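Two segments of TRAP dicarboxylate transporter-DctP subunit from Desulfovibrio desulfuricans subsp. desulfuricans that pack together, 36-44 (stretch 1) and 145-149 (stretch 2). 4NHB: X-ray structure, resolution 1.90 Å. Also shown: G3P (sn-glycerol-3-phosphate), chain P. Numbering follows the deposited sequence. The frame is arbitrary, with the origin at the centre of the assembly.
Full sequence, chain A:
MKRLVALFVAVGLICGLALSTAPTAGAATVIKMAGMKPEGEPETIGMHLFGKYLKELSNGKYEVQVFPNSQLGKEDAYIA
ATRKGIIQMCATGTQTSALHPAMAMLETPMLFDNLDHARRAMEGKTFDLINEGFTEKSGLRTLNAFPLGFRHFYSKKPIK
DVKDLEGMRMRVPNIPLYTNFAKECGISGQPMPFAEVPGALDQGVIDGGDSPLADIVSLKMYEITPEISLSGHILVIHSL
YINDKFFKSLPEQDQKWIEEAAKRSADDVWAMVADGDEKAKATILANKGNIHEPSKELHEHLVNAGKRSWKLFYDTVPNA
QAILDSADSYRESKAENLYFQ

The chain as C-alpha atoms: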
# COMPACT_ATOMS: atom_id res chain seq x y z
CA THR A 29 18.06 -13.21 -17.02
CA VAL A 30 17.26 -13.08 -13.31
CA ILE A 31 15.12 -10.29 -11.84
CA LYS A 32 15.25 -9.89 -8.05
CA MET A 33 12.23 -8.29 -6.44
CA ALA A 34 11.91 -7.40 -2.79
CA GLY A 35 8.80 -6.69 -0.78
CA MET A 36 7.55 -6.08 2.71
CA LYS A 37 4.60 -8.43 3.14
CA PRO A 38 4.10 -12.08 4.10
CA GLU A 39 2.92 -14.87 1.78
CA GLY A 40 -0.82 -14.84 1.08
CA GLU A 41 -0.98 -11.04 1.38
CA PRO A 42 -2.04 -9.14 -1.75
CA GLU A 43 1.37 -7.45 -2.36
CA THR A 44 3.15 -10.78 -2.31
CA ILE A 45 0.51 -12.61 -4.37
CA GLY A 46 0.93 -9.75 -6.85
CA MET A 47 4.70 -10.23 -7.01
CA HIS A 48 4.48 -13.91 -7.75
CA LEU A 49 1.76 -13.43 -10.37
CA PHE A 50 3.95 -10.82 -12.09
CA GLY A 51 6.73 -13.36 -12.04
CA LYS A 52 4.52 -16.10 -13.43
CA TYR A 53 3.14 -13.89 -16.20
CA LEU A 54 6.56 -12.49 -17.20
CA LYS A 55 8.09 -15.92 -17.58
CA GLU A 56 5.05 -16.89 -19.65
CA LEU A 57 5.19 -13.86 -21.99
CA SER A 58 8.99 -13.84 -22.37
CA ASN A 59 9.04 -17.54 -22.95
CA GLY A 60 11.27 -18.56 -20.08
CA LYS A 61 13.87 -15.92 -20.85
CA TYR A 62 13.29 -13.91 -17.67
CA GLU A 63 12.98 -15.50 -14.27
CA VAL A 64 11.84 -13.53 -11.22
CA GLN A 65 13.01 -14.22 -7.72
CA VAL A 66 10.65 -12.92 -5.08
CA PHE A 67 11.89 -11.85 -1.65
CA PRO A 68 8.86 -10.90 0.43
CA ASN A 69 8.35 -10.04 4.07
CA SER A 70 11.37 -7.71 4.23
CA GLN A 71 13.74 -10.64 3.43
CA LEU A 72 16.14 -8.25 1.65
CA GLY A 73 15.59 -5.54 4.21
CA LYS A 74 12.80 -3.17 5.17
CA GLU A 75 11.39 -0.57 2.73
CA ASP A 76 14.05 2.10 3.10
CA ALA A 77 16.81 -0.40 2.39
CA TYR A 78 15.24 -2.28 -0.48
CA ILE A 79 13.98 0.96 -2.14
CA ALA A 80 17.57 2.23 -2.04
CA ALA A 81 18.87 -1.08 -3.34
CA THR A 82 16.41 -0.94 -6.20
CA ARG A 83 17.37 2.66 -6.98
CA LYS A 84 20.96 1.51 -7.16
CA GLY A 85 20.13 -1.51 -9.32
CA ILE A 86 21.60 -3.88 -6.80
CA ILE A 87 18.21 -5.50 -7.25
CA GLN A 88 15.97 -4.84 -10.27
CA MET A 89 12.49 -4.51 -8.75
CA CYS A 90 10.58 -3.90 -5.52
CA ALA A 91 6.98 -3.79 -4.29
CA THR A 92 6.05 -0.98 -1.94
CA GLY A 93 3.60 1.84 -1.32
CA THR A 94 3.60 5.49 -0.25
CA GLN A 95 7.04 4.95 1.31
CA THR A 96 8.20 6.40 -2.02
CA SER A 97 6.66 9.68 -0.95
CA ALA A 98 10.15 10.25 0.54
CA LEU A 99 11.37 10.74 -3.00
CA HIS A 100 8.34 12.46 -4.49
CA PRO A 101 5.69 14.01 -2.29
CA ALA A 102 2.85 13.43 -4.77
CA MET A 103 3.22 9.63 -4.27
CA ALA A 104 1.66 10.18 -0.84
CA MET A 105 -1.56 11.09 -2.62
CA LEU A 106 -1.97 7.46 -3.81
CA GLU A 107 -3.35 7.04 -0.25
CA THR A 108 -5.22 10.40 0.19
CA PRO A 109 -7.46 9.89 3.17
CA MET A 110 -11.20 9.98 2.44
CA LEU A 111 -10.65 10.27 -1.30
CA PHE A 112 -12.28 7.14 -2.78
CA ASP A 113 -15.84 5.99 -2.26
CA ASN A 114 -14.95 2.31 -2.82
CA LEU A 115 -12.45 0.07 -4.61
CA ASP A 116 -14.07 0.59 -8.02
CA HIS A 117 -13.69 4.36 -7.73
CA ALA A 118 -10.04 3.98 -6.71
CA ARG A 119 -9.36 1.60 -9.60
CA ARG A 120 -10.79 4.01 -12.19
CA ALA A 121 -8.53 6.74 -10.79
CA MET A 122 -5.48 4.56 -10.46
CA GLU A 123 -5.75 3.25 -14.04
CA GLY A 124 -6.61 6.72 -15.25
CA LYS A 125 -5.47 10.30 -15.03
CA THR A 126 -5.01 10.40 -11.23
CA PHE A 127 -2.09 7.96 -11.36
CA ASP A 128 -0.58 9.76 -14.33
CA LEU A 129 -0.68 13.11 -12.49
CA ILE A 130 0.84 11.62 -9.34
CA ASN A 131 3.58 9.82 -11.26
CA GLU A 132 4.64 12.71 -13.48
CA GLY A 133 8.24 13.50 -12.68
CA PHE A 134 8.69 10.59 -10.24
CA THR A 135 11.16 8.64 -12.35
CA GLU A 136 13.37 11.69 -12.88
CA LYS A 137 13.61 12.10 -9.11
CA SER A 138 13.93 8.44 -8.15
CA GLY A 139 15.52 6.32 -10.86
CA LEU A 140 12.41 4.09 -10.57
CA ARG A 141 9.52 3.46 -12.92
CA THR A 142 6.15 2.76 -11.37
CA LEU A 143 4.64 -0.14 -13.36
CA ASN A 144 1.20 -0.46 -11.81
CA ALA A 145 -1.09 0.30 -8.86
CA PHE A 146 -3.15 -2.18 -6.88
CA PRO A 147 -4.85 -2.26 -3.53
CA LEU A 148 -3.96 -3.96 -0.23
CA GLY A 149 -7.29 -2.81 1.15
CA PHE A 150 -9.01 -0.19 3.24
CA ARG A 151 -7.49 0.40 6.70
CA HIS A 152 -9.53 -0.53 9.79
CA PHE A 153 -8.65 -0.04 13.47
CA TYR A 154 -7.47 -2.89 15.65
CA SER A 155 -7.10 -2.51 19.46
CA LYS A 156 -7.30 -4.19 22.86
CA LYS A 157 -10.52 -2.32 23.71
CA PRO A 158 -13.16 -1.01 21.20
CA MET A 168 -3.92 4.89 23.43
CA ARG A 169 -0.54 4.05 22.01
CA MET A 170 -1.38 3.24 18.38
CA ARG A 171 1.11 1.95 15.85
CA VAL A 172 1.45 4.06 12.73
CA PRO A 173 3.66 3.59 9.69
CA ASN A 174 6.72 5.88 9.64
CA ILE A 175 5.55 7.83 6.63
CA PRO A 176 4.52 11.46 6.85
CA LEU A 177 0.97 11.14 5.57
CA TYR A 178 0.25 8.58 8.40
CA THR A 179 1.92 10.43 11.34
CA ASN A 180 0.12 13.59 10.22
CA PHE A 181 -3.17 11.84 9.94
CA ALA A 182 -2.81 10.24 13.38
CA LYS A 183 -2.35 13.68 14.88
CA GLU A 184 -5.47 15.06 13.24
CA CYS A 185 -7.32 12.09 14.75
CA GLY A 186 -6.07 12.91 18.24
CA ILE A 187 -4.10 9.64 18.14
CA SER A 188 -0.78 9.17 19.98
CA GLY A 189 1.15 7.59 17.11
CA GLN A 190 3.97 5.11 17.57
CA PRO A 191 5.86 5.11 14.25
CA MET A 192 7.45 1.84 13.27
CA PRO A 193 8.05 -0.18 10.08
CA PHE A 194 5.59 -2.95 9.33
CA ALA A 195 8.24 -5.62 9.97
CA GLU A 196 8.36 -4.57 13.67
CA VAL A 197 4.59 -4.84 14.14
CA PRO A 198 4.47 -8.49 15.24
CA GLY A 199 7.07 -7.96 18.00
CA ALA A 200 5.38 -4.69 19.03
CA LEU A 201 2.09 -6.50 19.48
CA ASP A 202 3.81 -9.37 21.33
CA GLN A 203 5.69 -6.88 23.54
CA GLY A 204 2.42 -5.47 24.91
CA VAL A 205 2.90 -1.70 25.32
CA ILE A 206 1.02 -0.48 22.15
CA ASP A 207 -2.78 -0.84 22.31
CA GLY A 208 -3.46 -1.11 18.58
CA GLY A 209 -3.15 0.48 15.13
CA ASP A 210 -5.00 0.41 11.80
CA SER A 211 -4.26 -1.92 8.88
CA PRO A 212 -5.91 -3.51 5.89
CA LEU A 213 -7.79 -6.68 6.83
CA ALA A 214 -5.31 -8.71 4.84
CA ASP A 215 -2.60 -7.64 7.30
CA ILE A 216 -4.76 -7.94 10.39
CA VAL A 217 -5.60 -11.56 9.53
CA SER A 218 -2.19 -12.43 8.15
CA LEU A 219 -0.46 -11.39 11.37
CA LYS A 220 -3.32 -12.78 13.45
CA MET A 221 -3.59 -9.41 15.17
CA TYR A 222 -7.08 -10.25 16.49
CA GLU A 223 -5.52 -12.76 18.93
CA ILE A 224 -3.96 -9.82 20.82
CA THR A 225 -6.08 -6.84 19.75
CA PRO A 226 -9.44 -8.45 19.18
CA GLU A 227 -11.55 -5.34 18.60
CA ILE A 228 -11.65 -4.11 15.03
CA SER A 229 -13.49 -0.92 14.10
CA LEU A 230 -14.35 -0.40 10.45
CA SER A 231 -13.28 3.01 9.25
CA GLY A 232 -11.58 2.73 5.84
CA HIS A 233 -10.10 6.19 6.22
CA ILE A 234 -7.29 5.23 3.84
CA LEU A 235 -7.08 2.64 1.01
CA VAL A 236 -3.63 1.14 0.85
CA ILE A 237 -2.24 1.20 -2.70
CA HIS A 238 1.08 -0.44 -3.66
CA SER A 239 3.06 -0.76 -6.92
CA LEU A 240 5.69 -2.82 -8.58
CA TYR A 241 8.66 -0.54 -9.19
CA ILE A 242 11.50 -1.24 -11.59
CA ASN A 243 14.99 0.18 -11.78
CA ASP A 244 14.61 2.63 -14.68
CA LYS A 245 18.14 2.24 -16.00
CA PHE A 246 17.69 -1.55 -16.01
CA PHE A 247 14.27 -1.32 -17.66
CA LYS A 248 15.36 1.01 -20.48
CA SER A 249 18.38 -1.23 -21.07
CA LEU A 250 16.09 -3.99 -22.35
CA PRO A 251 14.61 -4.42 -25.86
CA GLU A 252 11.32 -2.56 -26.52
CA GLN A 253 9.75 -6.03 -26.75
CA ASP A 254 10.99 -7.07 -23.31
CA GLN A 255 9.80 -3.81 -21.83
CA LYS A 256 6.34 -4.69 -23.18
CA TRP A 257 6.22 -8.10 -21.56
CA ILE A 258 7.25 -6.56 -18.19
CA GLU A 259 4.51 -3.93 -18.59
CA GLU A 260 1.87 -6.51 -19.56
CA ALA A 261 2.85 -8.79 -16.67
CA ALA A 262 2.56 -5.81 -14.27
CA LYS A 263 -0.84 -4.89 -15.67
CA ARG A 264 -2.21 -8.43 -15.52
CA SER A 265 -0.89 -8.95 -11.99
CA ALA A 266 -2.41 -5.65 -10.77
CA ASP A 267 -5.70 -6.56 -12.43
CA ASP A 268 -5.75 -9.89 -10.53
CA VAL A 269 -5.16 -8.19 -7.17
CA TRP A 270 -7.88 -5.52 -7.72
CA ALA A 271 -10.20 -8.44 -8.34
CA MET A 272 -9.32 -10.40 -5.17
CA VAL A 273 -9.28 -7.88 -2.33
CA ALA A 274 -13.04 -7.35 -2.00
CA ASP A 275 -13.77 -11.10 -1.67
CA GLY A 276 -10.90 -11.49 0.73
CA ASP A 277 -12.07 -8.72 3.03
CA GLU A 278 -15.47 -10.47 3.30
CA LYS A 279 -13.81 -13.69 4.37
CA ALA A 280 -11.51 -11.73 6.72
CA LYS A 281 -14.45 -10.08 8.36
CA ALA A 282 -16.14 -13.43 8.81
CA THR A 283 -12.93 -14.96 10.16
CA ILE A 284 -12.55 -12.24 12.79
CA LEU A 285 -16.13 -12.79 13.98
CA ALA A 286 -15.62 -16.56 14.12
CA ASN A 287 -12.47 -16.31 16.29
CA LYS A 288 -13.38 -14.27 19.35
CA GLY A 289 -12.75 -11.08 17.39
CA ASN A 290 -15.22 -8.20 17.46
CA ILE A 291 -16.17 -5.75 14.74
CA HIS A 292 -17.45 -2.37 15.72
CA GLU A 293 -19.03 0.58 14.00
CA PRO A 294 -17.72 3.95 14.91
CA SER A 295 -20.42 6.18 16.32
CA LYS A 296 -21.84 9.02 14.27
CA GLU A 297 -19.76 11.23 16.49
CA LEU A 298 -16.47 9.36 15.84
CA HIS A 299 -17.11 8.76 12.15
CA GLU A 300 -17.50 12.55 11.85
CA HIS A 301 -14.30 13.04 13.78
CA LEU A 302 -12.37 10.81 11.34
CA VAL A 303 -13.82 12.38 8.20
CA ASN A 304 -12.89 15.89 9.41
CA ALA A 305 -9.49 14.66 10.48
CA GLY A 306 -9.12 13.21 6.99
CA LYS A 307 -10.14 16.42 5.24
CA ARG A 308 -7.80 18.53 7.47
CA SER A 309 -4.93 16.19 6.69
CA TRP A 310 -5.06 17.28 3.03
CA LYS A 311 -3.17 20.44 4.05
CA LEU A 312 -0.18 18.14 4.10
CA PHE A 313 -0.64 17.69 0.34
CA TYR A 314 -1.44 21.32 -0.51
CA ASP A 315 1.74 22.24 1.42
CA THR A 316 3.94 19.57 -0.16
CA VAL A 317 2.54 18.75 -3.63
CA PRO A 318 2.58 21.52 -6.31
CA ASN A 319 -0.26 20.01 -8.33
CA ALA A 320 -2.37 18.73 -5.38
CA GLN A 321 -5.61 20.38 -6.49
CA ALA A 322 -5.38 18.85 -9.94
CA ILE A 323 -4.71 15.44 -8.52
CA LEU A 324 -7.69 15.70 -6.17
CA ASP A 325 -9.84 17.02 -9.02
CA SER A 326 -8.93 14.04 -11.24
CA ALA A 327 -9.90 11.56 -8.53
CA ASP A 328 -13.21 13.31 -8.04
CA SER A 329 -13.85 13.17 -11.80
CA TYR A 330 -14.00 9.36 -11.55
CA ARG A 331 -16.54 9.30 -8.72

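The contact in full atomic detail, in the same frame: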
# COMPACT_ATOMS: atom_id res chain seq x y z
N MET A 36 7.63 -6.41 1.29
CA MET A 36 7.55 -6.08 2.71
C MET A 36 6.46 -6.86 3.38
O MET A 36 6.25 -6.69 4.59
CB MET A 36 7.31 -4.56 2.91
CG MET A 36 5.99 -4.09 2.36
SD MET A 36 5.67 -2.31 2.72
CE MET A 36 5.32 -2.39 4.48
N LYS A 37 5.78 -7.73 2.62
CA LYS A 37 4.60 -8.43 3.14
C LYS A 37 4.77 -9.95 3.17
O LYS A 37 5.58 -10.53 2.44
CB LYS A 37 3.31 -8.03 2.39
CG LYS A 37 2.94 -6.56 2.42
CD LYS A 37 2.69 -6.03 3.86
CE LYS A 37 2.37 -4.53 3.85
NZ LYS A 37 1.88 -4.05 5.19
N PRO A 38 4.04 -10.62 4.07
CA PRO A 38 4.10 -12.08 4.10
C PRO A 38 3.37 -12.75 2.90
O PRO A 38 2.62 -12.14 2.13
CB PRO A 38 3.45 -12.43 5.43
CG PRO A 38 2.55 -11.33 5.66
CD PRO A 38 3.17 -10.08 5.13
N GLU A 39 3.63 -14.04 2.75
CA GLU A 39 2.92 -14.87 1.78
C GLU A 39 1.44 -14.80 2.08
O GLU A 39 1.05 -14.63 3.23
CB GLU A 39 3.41 -16.30 1.87
CG GLU A 39 4.84 -16.47 1.42
CD GLU A 39 4.98 -16.37 -0.09
OE1 GLU A 39 3.96 -16.56 -0.79
OE2 GLU A 39 6.08 -16.08 -0.58
N GLY A 40 0.63 -14.88 1.02
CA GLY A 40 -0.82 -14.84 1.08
C GLY A 40 -1.39 -13.45 1.24
O GLY A 40 -2.57 -13.29 1.38
N GLU A 41 -0.53 -12.44 1.25
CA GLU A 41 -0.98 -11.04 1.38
C GLU A 41 -0.97 -10.45 -0.04
O GLU A 41 -0.12 -10.82 -0.86
CB GLU A 41 -0.05 -10.30 2.34
CG GLU A 41 -0.66 -9.07 3.04
CD GLU A 41 -0.36 -7.76 2.32
OE1 GLU A 41 -0.57 -6.67 2.91
OE2 GLU A 41 -0.01 -7.82 1.12
N PRO A 42 -1.92 -9.55 -0.35
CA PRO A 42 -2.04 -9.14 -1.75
C PRO A 42 -0.77 -8.63 -2.42
O PRO A 42 -0.63 -8.97 -3.60
CB PRO A 42 -3.13 -8.08 -1.75
CG PRO A 42 -3.99 -8.43 -0.51
CD PRO A 42 -3.02 -9.04 0.49
N GLU A 43 0.12 -7.91 -1.73
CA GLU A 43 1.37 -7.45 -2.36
C GLU A 43 2.17 -8.64 -2.89
O GLU A 43 2.55 -8.72 -4.07
CB GLU A 43 2.19 -6.61 -1.40
CG GLU A 43 3.42 -5.99 -2.05
CD GLU A 43 4.38 -5.39 -1.04
OE1 GLU A 43 5.26 -6.09 -0.47
OE2 GLU A 43 4.32 -4.17 -0.89
N THR A 44 2.34 -9.62 -2.02
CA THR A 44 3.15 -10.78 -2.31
C THR A 44 2.54 -11.67 -3.39
O THR A 44 3.26 -12.17 -4.25
CB THR A 44 3.34 -11.58 -1.04
OG1 THR A 44 3.85 -10.70 -0.03
CG2 THR A 44 4.33 -12.70 -1.26
N ALA A 145 -0.53 -0.06 -10.16
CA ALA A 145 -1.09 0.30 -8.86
C ALA A 145 -2.16 -0.73 -8.50
O ALA A 145 -2.92 -1.16 -9.35
CB ALA A 145 -1.66 1.67 -8.90
N PHE A 146 -2.22 -1.17 -7.24
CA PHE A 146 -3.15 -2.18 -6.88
C PHE A 146 -3.41 -2.05 -5.39
O PHE A 146 -2.58 -1.50 -4.65
CB PHE A 146 -2.64 -3.58 -7.27
CG PHE A 146 -1.29 -3.94 -6.68
CD1 PHE A 146 -1.18 -4.45 -5.40
CD2 PHE A 146 -0.11 -3.75 -7.40
CE1 PHE A 146 0.07 -4.77 -4.86
CE2 PHE A 146 1.13 -4.07 -6.87
CZ PHE A 146 1.22 -4.58 -5.60
N PRO A 147 -4.55 -2.54 -4.93
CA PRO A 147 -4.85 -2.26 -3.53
C PRO A 147 -4.34 -3.38 -2.58
O PRO A 147 -4.25 -4.55 -2.97
CB PRO A 147 -6.37 -2.27 -3.49
CG PRO A 147 -6.75 -3.29 -4.58
CD PRO A 147 -5.70 -3.12 -5.66
N LEU A 148 -4.11 -3.01 -1.33
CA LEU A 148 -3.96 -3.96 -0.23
C LEU A 148 -5.23 -3.95 0.63
O LEU A 148 -5.49 -4.90 1.37
CB LEU A 148 -2.69 -3.67 0.60
CG LEU A 148 -1.34 -4.27 0.13
CD1 LEU A 148 -1.01 -3.97 -1.29
CD2 LEU A 148 -0.18 -3.90 1.05
N GLY A 149 -6.01 -2.89 0.49
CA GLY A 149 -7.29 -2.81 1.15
C GLY A 149 -7.45 -1.59 2.03
O GLY A 149 -6.47 -0.99 2.45
O1 G3P P . 1.60 2.22 1.40
C1 G3P P . 2.04 2.48 2.70
C2 G3P P . 1.67 1.31 3.63
O2 G3P P . 2.26 0.14 3.14
C3 G3P P . 2.18 1.60 5.05
O1P G3P P . 1.39 0.91 5.96
O4P G3P P . 1.99 -1.36 5.34
O2P G3P P . 3.35 -0.18 7.13
O3P G3P P . 1.04 -0.97 7.65
P G3P P . 1.99 -0.48 6.55

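The contact between residues 36-44 and 145-149 is a small van der Waals packing, with no hydrogen bond or salt bridge across it, in which the side chain of Leu148 and the ring of Phe146 rest against a capped helix start and the polar side chains around it. The two segments bury 246 Å² in total and lie more than a hundred residues apart in sequence.

The first stretch runs as a loop through a type II beta turn from Pro38 to Glu41 and then enters a helix at Pro42. In the turn, Glu41 N donates to Pro38 O at 3.3 Å; Gly40 has a positive phi, which favours glycine. The same carbonyl, Pro38 O, accepts from Thr44 OG1 at 2.9 Å, tying the first turn of the helix back to the loop. Glu41 occupies the N-cap position, and its OE2 accepts from Glu43 N at 2.9 Å, satisfying an amide that has no preceding helical carbonyl to pair with. The second stretch is a strand from Phe146 onward, and it comes closest to the helix start where Pro42 CA and Leu148 CA are 5.7 Å apart.

Leu148 contributes the largest share of the buried surface. Its CA-to-CB bond points sideways, but the end of the side chain comes nearer and reaches three residues of the first stretch. Its CD2 lies 3.4 Å from Glu41 OE1 and 3.8 Å from Lys37 CE, while CD1 sits 4.1 Å from both Glu43 N and Glu43 CB. The leucine thus packs against the aliphatic part of the lysine and beside the capping carboxylate, whose OE2 is engaged with the helix amide.

The CA-to-CB bond of Phe146 points toward the first stretch, and the ring meets Glu43 obliquely, with CE1 3.9 Å from Glu43 CA and CZ 4.4 Å from Glu43 CG. Here too the contact is made by the carbon portion of a charged residue, and the Glu43 carboxylate is engaged away from the ring: OE1 accepts from Met36 N at 3.0 Å, a nearly linear bond that links the helix to the start of the stretch. Pro42 covers the strand backbone, its CB 3.9 Å from Pro147 O. As an apolar ring it offers that carbonyl no donor, and Pro147 O is left buried without a hydrogen-bonding partner.

Lys37 joins this packing to the ligand site. Its extended outer side chain carries NZ past Leu148 to donate a 2.7 Å hydrogen bond to O4P of sn-glycerol-3-phosphate, the charge complementing the phosphate while the methylene carbon CE stays against the leucine.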